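Local coordinates for periplasmic sugar-binding protein (Chloroflexus aurantiacus, PDB 4RXU) that binds beta-D-glucopyranose in the crystal and probably serves as the solute-binding component of an ABC-type sugar transporter, at residues A[192-197]-A[215-220]; A[154-159]-A[244-249]; A[29-34]-A[61-66]. All blocks are in the same frame, centred on the assembly; numbering follows the deposited sequence.

Contact 1 of 3, residues A[192-197]-A[215-220]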
loop_
_atom_site.group_PDB
_atom_site.type_symbol
_atom_site.label_atom_id
_atom_site.label_comp_id
_atom_site.label_asym_id
_atom_site.label_seq_id
_atom_site.Cartn_x
_atom_site.Cartn_y
_atom_site.Cartn_z
ATOM N N LYS A 192 14.544 17.477 0.059
ATOM C CA LYS A 192 15.590 17.565 -0.964
ATOM C C LYS A 192 15.196 17.154 -2.370
ATOM O O LYS A 192 15.991 17.365 -3.289
ATOM C CB LYS A 192 16.799 16.716 -0.577
ATOM C CG LYS A 192 17.343 17.074 0.787
ATOM C CD LYS A 192 17.897 18.481 0.783
ATOM C CE LYS A 192 18.435 18.842 2.156
ATOM N NZ LYS A 192 19.196 20.106 2.040
ATOM N N ASN A 193 14.000 16.589 -2.556
ATOM C CA ASN A 193 13.616 16.088 -3.878
ATOM C C ASN A 193 12.213 16.432 -4.376
ATOM O O ASN A 193 11.638 15.707 -5.172
ATOM C CB ASN A 193 13.810 14.587 -3.946
ATOM C CG ASN A 193 12.821 13.840 -3.097
ATOM O OD1 ASN A 193 12.345 14.355 -2.090
ATOM N ND2 ASN A 193 12.521 12.605 -3.493
ATOM N N SER A 194 11.653 17.538 -3.913
ATOM C CA SER A 194 10.343 17.934 -4.414
ATOM C C SER A 194 10.093 19.405 -4.187
ATOM O O SER A 194 9.731 19.836 -3.091
ATOM C CB SER A 194 9.194 17.121 -3.770
ATOM O OG SER A 194 7.932 17.642 -4.152
ATOM N N SER A 195 10.241 20.184 -5.245
ATOM C CA SER A 195 9.936 21.598 -5.178
ATOM C C SER A 195 8.467 21.863 -4.861
ATOM O O SER A 195 8.118 22.848 -4.199
ATOM C CB SER A 195 10.316 22.300 -6.494
ATOM O OG SER A 195 9.573 21.823 -7.605
ATOM N N GLU A 196 7.601 20.964 -5.307
ATOM C CA GLU A 196 6.183 21.147 -5.041
ATOM C C GLU A 196 5.916 20.986 -3.548
ATOM O O GLU A 196 5.127 21.755 -2.977
ATOM C CB GLU A 196 5.331 20.163 -5.841
ATOM C CG GLU A 196 5.393 20.335 -7.366
ATOM C CD GLU A 196 4.535 21.463 -7.935
ATOM O OE1 GLU A 196 3.790 22.093 -7.183
ATOM O OE2 GLU A 196 4.562 21.685 -9.161
ATOM N N ALA A 197 6.549 19.986 -2.927
ATOM C CA ALA A 197 6.389 19.777 -1.490
ATOM C C ALA A 197 6.952 20.955 -0.710
ATOM O O ALA A 197 6.335 21.410 0.252
ATOM C CB ALA A 197 7.044 18.495 -1.054
ATOM N N ILE A 215 3.117 14.063 -5.511
ATOM C CA ILE A 215 3.248 12.670 -5.921
ATOM C C ILE A 215 3.812 12.600 -7.332
ATOM O O ILE A 215 4.645 11.772 -7.620
ATOM C CB ILE A 215 1.914 11.894 -5.758
ATOM C CG1 ILE A 215 1.601 11.784 -4.269
ATOM C CG2 ILE A 215 1.925 10.542 -6.499
ATOM C CD1 ILE A 215 0.189 11.346 -3.976
ATOM N N GLY A 216 3.398 13.506 -8.205
ATOM C CA GLY A 216 3.935 13.491 -9.582
ATOM C C GLY A 216 5.442 13.618 -9.640
ATOM O O GLY A 216 6.102 13.050 -10.494
ATOM N N GLN A 217 5.985 14.430 -8.737
ATOM C CA GLN A 217 7.436 14.646 -8.683
ATOM C C GLN A 217 8.203 13.499 -8.033
ATOM O O GLN A 217 9.395 13.313 -8.320
ATOM C CB GLN A 217 7.752 15.913 -7.909
ATOM C CG GLN A 217 7.407 17.165 -8.659
ATOM C CD GLN A 217 8.029 18.370 -7.994
ATOM O OE1 GLN A 217 8.028 18.479 -6.774
ATOM N NE2 GLN A 217 8.536 19.285 -8.789
ATOM N N VAL A 218 7.535 12.757 -7.156
ATOM C CA VAL A 218 8.215 11.731 -6.337
ATOM C C VAL A 218 7.654 10.321 -6.529
ATOM O O VAL A 218 7.964 9.428 -5.766
ATOM C CB VAL A 218 8.288 12.106 -4.830
ATOM C CG1 VAL A 218 8.898 13.494 -4.649
ATOM C CG2 VAL A 218 6.932 12.009 -4.130
ATOM N N THR A 219 6.878 10.101 -7.582
ATOM C CA THR A 219 6.214 8.813 -7.742
ATOM C C THR A 219 7.177 7.729 -8.172
ATOM O O THR A 219 8.011 7.927 -9.054
ATOM C CB THR A 219 4.974 8.856 -8.674
ATOM O OG1 THR A 219 4.327 7.582 -8.630
ATOM C CG2 THR A 219 5.332 9.183 -10.130
ATOM N N THR A 220 7.014 6.582 -7.529
ATOM C CA THR A 220 7.682 5.353 -7.905
ATOM C C THR A 220 6.844 4.538 -8.873
ATOM O O THR A 220 7.331 3.558 -9.430
ATOM C CB THR A 220 7.906 4.472 -6.690
ATOM O OG1 THR A 220 6.626 4.075 -6.159
ATOM C CG2 THR A 220 8.693 5.182 -5.644
HETATM O O HOH W 1 11.971 13.971 -7.246
#

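Contact 2 of 3, residues A[154-159]-A[244-249]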
loop_
_atom_site.group_PDB
_atom_site.type_symbol
_atom_site.label_atom_id
_atom_site.label_comp_id
_atom_site.label_asym_id
_atom_site.label_seq_id
_atom_site.Cartn_x
_atom_site.Cartn_y
_atom_site.Cartn_z
ATOM N N GLY A 154 17.800 20.625 10.041
ATOM C CA GLY A 154 18.375 20.552 8.716
ATOM C C GLY A 154 18.673 19.147 8.260
ATOM O O GLY A 154 19.527 18.946 7.400
ATOM N N ASN A 155 17.977 18.171 8.823
ATOM C CA ASN A 155 18.113 16.785 8.367
ATOM C C ASN A 155 17.521 16.602 6.972
ATOM O O ASN A 155 16.348 16.912 6.765
ATOM C CB ASN A 155 17.362 15.873 9.318
ATOM C CG ASN A 155 17.957 15.862 10.695
ATOM O OD1 ASN A 155 19.001 15.274 10.911
ATOM N ND2 ASN A 155 17.310 16.542 11.629
ATOM N N PRO A 156 18.311 16.100 6.009
ATOM C CA PRO A 156 17.743 15.878 4.687
ATOM C C PRO A 156 16.614 14.849 4.678
ATOM O O PRO A 156 16.764 13.767 5.249
ATOM C CB PRO A 156 18.930 15.353 3.871
ATOM C CG PRO A 156 20.124 15.948 4.550
ATOM C CD PRO A 156 19.770 15.872 6.019
ATOM N N LEU A 157 15.563 15.181 3.939
ATOM C CA LEU A 157 14.376 14.361 3.813
ATOM C C LEU A 157 14.081 14.164 2.335
ATOM O O LEU A 157 13.950 15.140 1.573
ATOM C CB LEU A 157 13.186 15.025 4.524
ATOM C CG LEU A 157 11.844 14.270 4.438
ATOM C CD1 LEU A 157 11.926 12.921 5.119
ATOM C CD2 LEU A 157 10.753 15.114 5.067
ATOM N N TYR A 158 14.020 12.905 1.934
ATOM C CA TYR A 158 13.696 12.523 0.578
ATOM C C TYR A 158 12.331 11.831 0.598
ATOM O O TYR A 158 12.136 10.844 1.325
ATOM C CB TYR A 158 14.778 11.596 0.034
ATOM C CG TYR A 158 16.106 12.314 -0.187
ATOM C CD1 TYR A 158 16.977 12.585 0.871
ATOM C CD2 TYR A 158 16.476 12.734 -1.454
ATOM C CE1 TYR A 158 18.191 13.244 0.665
ATOM C CE2 TYR A 158 17.676 13.404 -1.670
ATOM C CZ TYR A 158 18.535 13.665 -0.610
ATOM O OH TYR A 158 19.734 14.339 -0.844
ATOM N N LEU A 159 11.392 12.366 -0.175
ATOM C CA LEU A 159 10.006 11.859 -0.196
ATOM C C LEU A 159 9.776 11.007 -1.421
ATOM O O LEU A 159 10.246 11.356 -2.514
ATOM C CB LEU A 159 9.013 13.033 -0.238
ATOM C CG LEU A 159 9.090 14.048 0.916
ATOM C CD1 LEU A 159 8.214 15.255 0.628
ATOM C CD2 LEU A 159 8.758 13.430 2.274
ATOM N N GLY A 244 24.845 13.136 3.806
ATOM C CA GLY A 244 25.226 12.760 5.146
ATOM C C GLY A 244 24.223 11.790 5.739
ATOM O O GLY A 244 24.012 10.698 5.241
ATOM N N LYS A 245 23.612 12.200 6.828
ATOM C CA LYS A 245 22.628 11.363 7.498
ATOM C C LYS A 245 21.237 11.751 7.052
ATOM O O LYS A 245 20.757 12.840 7.386
ATOM C CB LYS A 245 22.741 11.560 8.989
ATOM C CG LYS A 245 21.852 10.648 9.793
ATOM C CD LYS A 245 22.494 10.450 11.134
ATOM C CE LYS A 245 21.511 10.801 12.200
ATOM N NZ LYS A 245 22.253 10.884 13.480
ATOM N N VAL A 246 20.557 10.845 6.353
ATOM C CA VAL A 246 19.381 11.218 5.593
ATOM C C VAL A 246 18.202 10.343 5.943
ATOM O O VAL A 246 18.348 9.256 6.475
ATOM C CB VAL A 246 19.636 11.197 4.070
ATOM C CG1 VAL A 246 20.885 11.995 3.716
ATOM C CG2 VAL A 246 19.736 9.776 3.531
ATOM N N TYR A 247 17.027 10.864 5.618
ATOM C CA TYR A 247 15.736 10.299 6.000
ATOM C C TYR A 247 14.918 10.112 4.724
ATOM O O TYR A 247 14.769 11.052 3.941
ATOM C CB TYR A 247 15.072 11.249 7.010
ATOM C CG TYR A 247 15.885 11.259 8.251
ATOM C CD1 TYR A 247 17.005 12.093 8.373
ATOM C CD2 TYR A 247 15.601 10.389 9.284
ATOM C CE1 TYR A 247 17.805 12.047 9.502
ATOM C CE2 TYR A 247 16.395 10.348 10.430
ATOM C CZ TYR A 247 17.488 11.182 10.524
ATOM O OH TYR A 247 18.278 11.139 11.644
ATOM N N ILE A 248 14.421 8.895 4.509
ATOM C CA ILE A 248 13.795 8.518 3.255
ATOM C C ILE A 248 12.413 7.918 3.517
ATOM O O ILE A 248 12.274 6.892 4.185
ATOM C CB ILE A 248 14.617 7.473 2.497
ATOM C CG1 ILE A 248 16.058 7.960 2.264
ATOM C CG2 ILE A 248 13.921 7.088 1.182
ATOM C CD1 ILE A 248 17.032 6.872 1.879
ATOM N N LEU A 249 11.392 8.604 3.005
ATOM C CA LEU A 249 10.001 8.117 3.053
ATOM C C LEU A 249 9.792 7.261 1.814
ATOM O O LEU A 249 9.422 7.780 0.767
ATOM C CB LEU A 249 9.001 9.274 3.070
ATOM C CG LEU A 249 7.543 8.783 3.167
ATOM C CD1 LEU A 249 7.207 8.271 4.563
ATOM C CD2 LEU A 249 6.614 9.906 2.762
HETATM O O HOH W 2 19.178 13.477 12.962
HETATM O O HOH W 3 21.104 14.724 9.247
#

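Contact 3 of 3, residues A[29-34]-A[61-66]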
loop_
_atom_site.group_PDB
_atom_site.type_symbol
_atom_site.label_atom_id
_atom_site.label_comp_id
_atom_site.label_asym_id
_atom_site.label_seq_id
_atom_site.Cartn_x
_atom_site.Cartn_y
_atom_site.Cartn_z
ATOM N N GLN A 29 -16.786 -26.730 -2.289
ATOM C CA GLN A 29 -17.982 -26.103 -2.853
ATOM C C GLN A 29 -17.603 -24.882 -3.686
ATOM O O GLN A 29 -16.772 -24.062 -3.294
ATOM C CB GLN A 29 -19.050 -25.759 -1.797
ATOM C CG GLN A 29 -18.574 -24.973 -0.588
ATOM C CD GLN A 29 -19.653 -24.756 0.471
ATOM O OE1 GLN A 29 -19.432 -25.046 1.650
ATOM N NE2 GLN A 29 -20.812 -24.229 0.066
ATOM N N GLN A 30 -18.211 -24.787 -4.861
ATOM C CA GLN A 30 -18.050 -23.626 -5.698
ATOM C C GLN A 30 -18.894 -22.525 -5.071
ATOM O O GLN A 30 -20.097 -22.692 -4.859
ATOM C CB GLN A 30 -18.567 -23.889 -7.106
ATOM C CG GLN A 30 -17.538 -24.265 -8.147
ATOM C CD GLN A 30 -18.190 -24.349 -9.513
ATOM O OE1 GLN A 30 -19.385 -24.635 -9.622
ATOM N NE2 GLN A 30 -17.422 -24.084 -10.560
ATOM N N LEU A 31 -18.260 -21.415 -4.746
ATOM C CA LEU A 31 -18.993 -20.242 -4.294
ATOM C C LEU A 31 -19.214 -19.284 -5.458
ATOM O O LEU A 31 -18.359 -19.139 -6.323
ATOM C CB LEU A 31 -18.228 -19.516 -3.182
ATOM C CG LEU A 31 -18.000 -20.294 -1.889
ATOM C CD1 LEU A 31 -17.347 -19.368 -0.874
ATOM C CD2 LEU A 31 -19.268 -20.896 -1.324
ATOM N N ALA A 32 -20.359 -18.611 -5.440
ATOM C CA ALA A 32 -20.697 -17.594 -6.446
ATOM C C ALA A 32 -20.019 -16.279 -6.115
ATOM O O ALA A 32 -20.646 -15.236 -5.859
ATOM C CB ALA A 32 -22.198 -17.440 -6.568
ATOM N N VAL A 33 -18.705 -16.362 -6.147
ATOM C CA VAL A 33 -17.804 -15.265 -5.786
ATOM C C VAL A 33 -16.675 -15.265 -6.820
ATOM O O VAL A 33 -16.250 -16.333 -7.276
ATOM C CB VAL A 33 -17.213 -15.429 -4.374
ATOM C CG1 VAL A 33 -16.271 -14.273 -4.041
ATOM C CG2 VAL A 33 -18.317 -15.505 -3.345
ATOM N N GLY A 34 -16.204 -14.070 -7.174
ATOM C CA GLY A 34 -15.057 -13.907 -8.047
ATOM C C GLY A 34 -14.131 -12.885 -7.434
ATOM O O GLY A 34 -14.584 -11.942 -6.770
ATOM N N TYR A 61 -13.514 -24.124 -0.207
ATOM C CA TYR A 61 -14.192 -23.222 -1.138
ATOM C C TYR A 61 -13.399 -23.133 -2.432
ATOM O O TYR A 61 -12.167 -23.146 -2.422
ATOM C CB TYR A 61 -14.317 -21.796 -0.589
ATOM C CG TYR A 61 -15.178 -21.583 0.636
ATOM C CD1 TYR A 61 -16.246 -22.426 0.959
ATOM C CD2 TYR A 61 -14.942 -20.479 1.451
ATOM C CE1 TYR A 61 -17.026 -22.188 2.087
ATOM C CE2 TYR A 61 -15.707 -20.231 2.572
ATOM C CZ TYR A 61 -16.751 -21.079 2.890
ATOM O OH TYR A 61 -17.485 -20.773 4.013
ATOM N N GLN A 62 -14.134 -23.092 -3.540
ATOM C CA GLN A 62 -13.551 -22.807 -4.836
ATOM C C GLN A 62 -14.081 -21.486 -5.369
ATOM O O GLN A 62 -15.293 -21.296 -5.526
ATOM C CB GLN A 62 -13.809 -23.903 -5.857
ATOM C CG GLN A 62 -12.803 -23.810 -7.003
ATOM C CD GLN A 62 -13.412 -23.413 -8.340
ATOM O OE1 GLN A 62 -13.580 -22.228 -8.653
ATOM N NE2 GLN A 62 -13.710 -24.422 -9.157
ATOM N N VAL A 63 -13.147 -20.576 -5.598
ATOM C CA VAL A 63 -13.433 -19.220 -6.068
ATOM C C VAL A 63 -12.357 -18.837 -7.089
ATOM O O VAL A 63 -11.152 -18.962 -6.826
ATOM C CB VAL A 63 -13.396 -18.224 -4.893
ATOM C CG1 VAL A 63 -13.468 -16.779 -5.368
ATOM C CG2 VAL A 63 -14.488 -18.520 -3.882
ATOM N N GLU A 64 -12.793 -18.366 -8.253
ATOM C CA GLU A 64 -11.852 -18.000 -9.300
ATOM C C GLU A 64 -11.170 -16.665 -8.975
ATOM O O GLU A 64 -11.822 -15.718 -8.529
ATOM C CB GLU A 64 -12.533 -17.931 -10.673
ATOM C CG GLU A 64 -11.554 -17.712 -11.820
ATOM C CD GLU A 64 -12.183 -17.906 -13.192
ATOM O OE1 GLU A 64 -13.426 -17.795 -13.304
ATOM O OE2 GLU A 64 -11.435 -18.168 -14.162
ATOM N N ILE A 65 -9.857 -16.625 -9.199
ATOM C CA ILE A 65 -9.038 -15.413 -9.085
ATOM C C ILE A 65 -8.531 -15.053 -10.475
ATOM O O ILE A 65 -7.924 -15.864 -11.145
ATOM C CB ILE A 65 -7.822 -15.637 -8.158
ATOM C CG1 ILE A 65 -8.304 -16.081 -6.760
ATOM C CG2 ILE A 65 -6.957 -14.384 -8.051
ATOM C CD1 ILE A 65 -7.204 -16.514 -5.806
ATOM N N LEU A 66 -8.837 -13.843 -10.905
ATOM C CA LEU A 66 -8.365 -13.285 -12.173
ATOM C C LEU A 66 -7.490 -12.068 -11.907
ATOM O O LEU A 66 -7.767 -11.268 -10.999
ATOM C CB LEU A 66 -9.529 -12.820 -13.043
ATOM C CG LEU A 66 -10.467 -13.944 -13.468
ATOM C CD1 LEU A 66 -11.700 -13.407 -14.176
ATOM C CD2 LEU A 66 -9.753 -14.945 -14.352
HETATM O O HOH W 4 -16.624 -20.579 -7.980
HETATM O O HOH W 5 -15.526 -18.199 -8.967
#

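Contact 1 of 3, residues A[192-197]-A[215-220]
Gln217 sets its CG beside its own backbone N (chi1 -72°) and runs on extended to CD, while Ser194 turns OG anti to its backbone N (chi1 173°); amide and hydroxyl thereby meet at the start of helix 195-199. Ser194 is the N-cap of that helix, its OG accepting from Ala197 N at 3.0 Å. The same hydroxyl donates to Gln217 OE1 at 2.8 Å, lying in the plane of the side-chain carbonyl. OE1 takes a second bond from Glu196 N at 2.9 Å, this donor tilted 31° from the plane. A side chain of helix 208-218 thus reinforces the cap, giving a first-turn N-H an acceptor that the helix itself cannot supply, and the partial charge on OE1 is likely to suit the positive end of the helix dipole. At the other end of the amide, NE2 donates to Ser195 OG at 3.0 Å in a nearly linear bond that keeps to the amide plane. With three bonds on its two polar atoms, the amide has its rotation about CG-CD fixed. The Glu196 side chain crosses that of Gln217 at about a right angle, Glu196 CG lying 3.3 Å from Gln217 CD. Next to the polar cluster Val218 CG1 packs 3.7 Å from Ser194 CB. Asn193 ND2 also passes near Val218, but its bonds go to Leu159 O and Asn234 OD1, tying the contact to strand 155-159. One water closes the arrangement, donating to Asn193 O at 2.7 Å and to Gln217 O at 2.9 Å.

Contact 2 of 3, residues A[154-159]-A[244-249]
The ring of Tyr247 has Pro156 O in its plane at the edge, 3.6 Å from CD1. Asn155 OD1 approaches Tyr247 CE1 obliquely, at 3.7 Å, its amide plane turned 79° from the ring; Asn155 ND2 bonds to Thr188 O and Ser151 O. Phe273 meets the Tyr247 ring nearly parallel, and Phe189 meets it edge-to-face. CG of Tyr247 lies beside its own backbone N (chi1 -66°), the N-H that binds Pro156 O. Tyr158 has Tyr247 O at its ring edge and forms a T-shaped pair with Phe263; its OH is bonded to Asp242 O. Tyr247 OH reaches His149 O, and a water donates to both Tyr247 OH and Asn155 OD1.

The backbones form a parallel beta pair, the strand segments inclined by 20°. Tyr247 N donates to Pro156 O (2.9 Å), Tyr158 N to Tyr247 O (2.8 Å) and Leu249 N to Tyr158 O (2.9 Å). Leu157 CD1 rests 4.0 Å from Tyr247 CB, and Leu159 meets Leu249 through their CD2 atoms.

These are the two inner strands of a four-stranded parallel sheet, flanked by 189-191 and 269-274. Helix 167-185 covers the face bearing Leu157, Leu159 and Leu249, whereas helix 253-264 packs on Ile248, on the face it shares with Tyr158, and also touches Val246.

Contact 3 of 3, residues A[29-34]-A[61-66]
Leu31 and Tyr61 make the tight part of this contact. Leu31 CG lies beside its own backbone N (chi1 -63°), and the methyl CD1 beyond it sits over one face of the Tyr61 ring, 3.6 Å from the centroid and 17° off the ring normal, a CH-pi contact. Beside it Leu31 CB touches Val63 CG2 at 3.9 Å, and Val33 CG1 meets Val63 CG1 at 4.0 Å, forming an apolar row next to helices 44-59 and 300-315. Leu56, Ile308 and Val312 of those helices also touch Tyr61. An alanine here, lacking the ring, would probably leave a gap over Leu31 CD1 and weaken the packing against helix 300-315.

The loose side is polar. Gln29 runs alongside Tyr61, pointing the same way, with OE1 in the ring plane at its edge, 3.8 Å from CE1. Gln30 and Gln62, both exposed, also lie side by side, Gln30 CG 4.0 Å from Gln62 NE2 and the amide planes 78° apart; this is apposition rather than bonding.

Between the two segments, the backbone is directly paired only at their start. Gln62 N donates to Gln29 O at 2.8 Å, and Leu31 N to Gln62 O at 3.1 Å, giving a parallel pairing. Ala32 then centres an inverse gamma turn, and water fills in where the segments part: one molecule donates to both Leu31 O and Gln62 O, while another donates to Val33 O and accepts from Glu64 N.

Strand 29-37, helix 44-59 and strand 61-67 form a beta-alpha-beta crossover, the repeated unit of the alpha/beta domains in periplasmic sugar-binding proteins.

Contact 3 comes first along the chain and closes before the other two open; contact 1 is nested inside the long loop that contact 2 closes. Contacts 1 and 2 have centres 13 Å apart and touch directly: besides the Asn193 bond to strand 155-159, Lys192 N lies 2.8 Å from Leu157 O, a probable hydrogen bond that helps tie the capped helix start to the parallel four-stranded sheet. Contact 3 belongs to the other, mixed sheet, with its centre about 41 Å from that of contact 1 and about 46 Å from that of contact 2, across the chain's centre. This is consistent with the two-lobed build of periplasmic binding proteins, which bind sugar between their lobes.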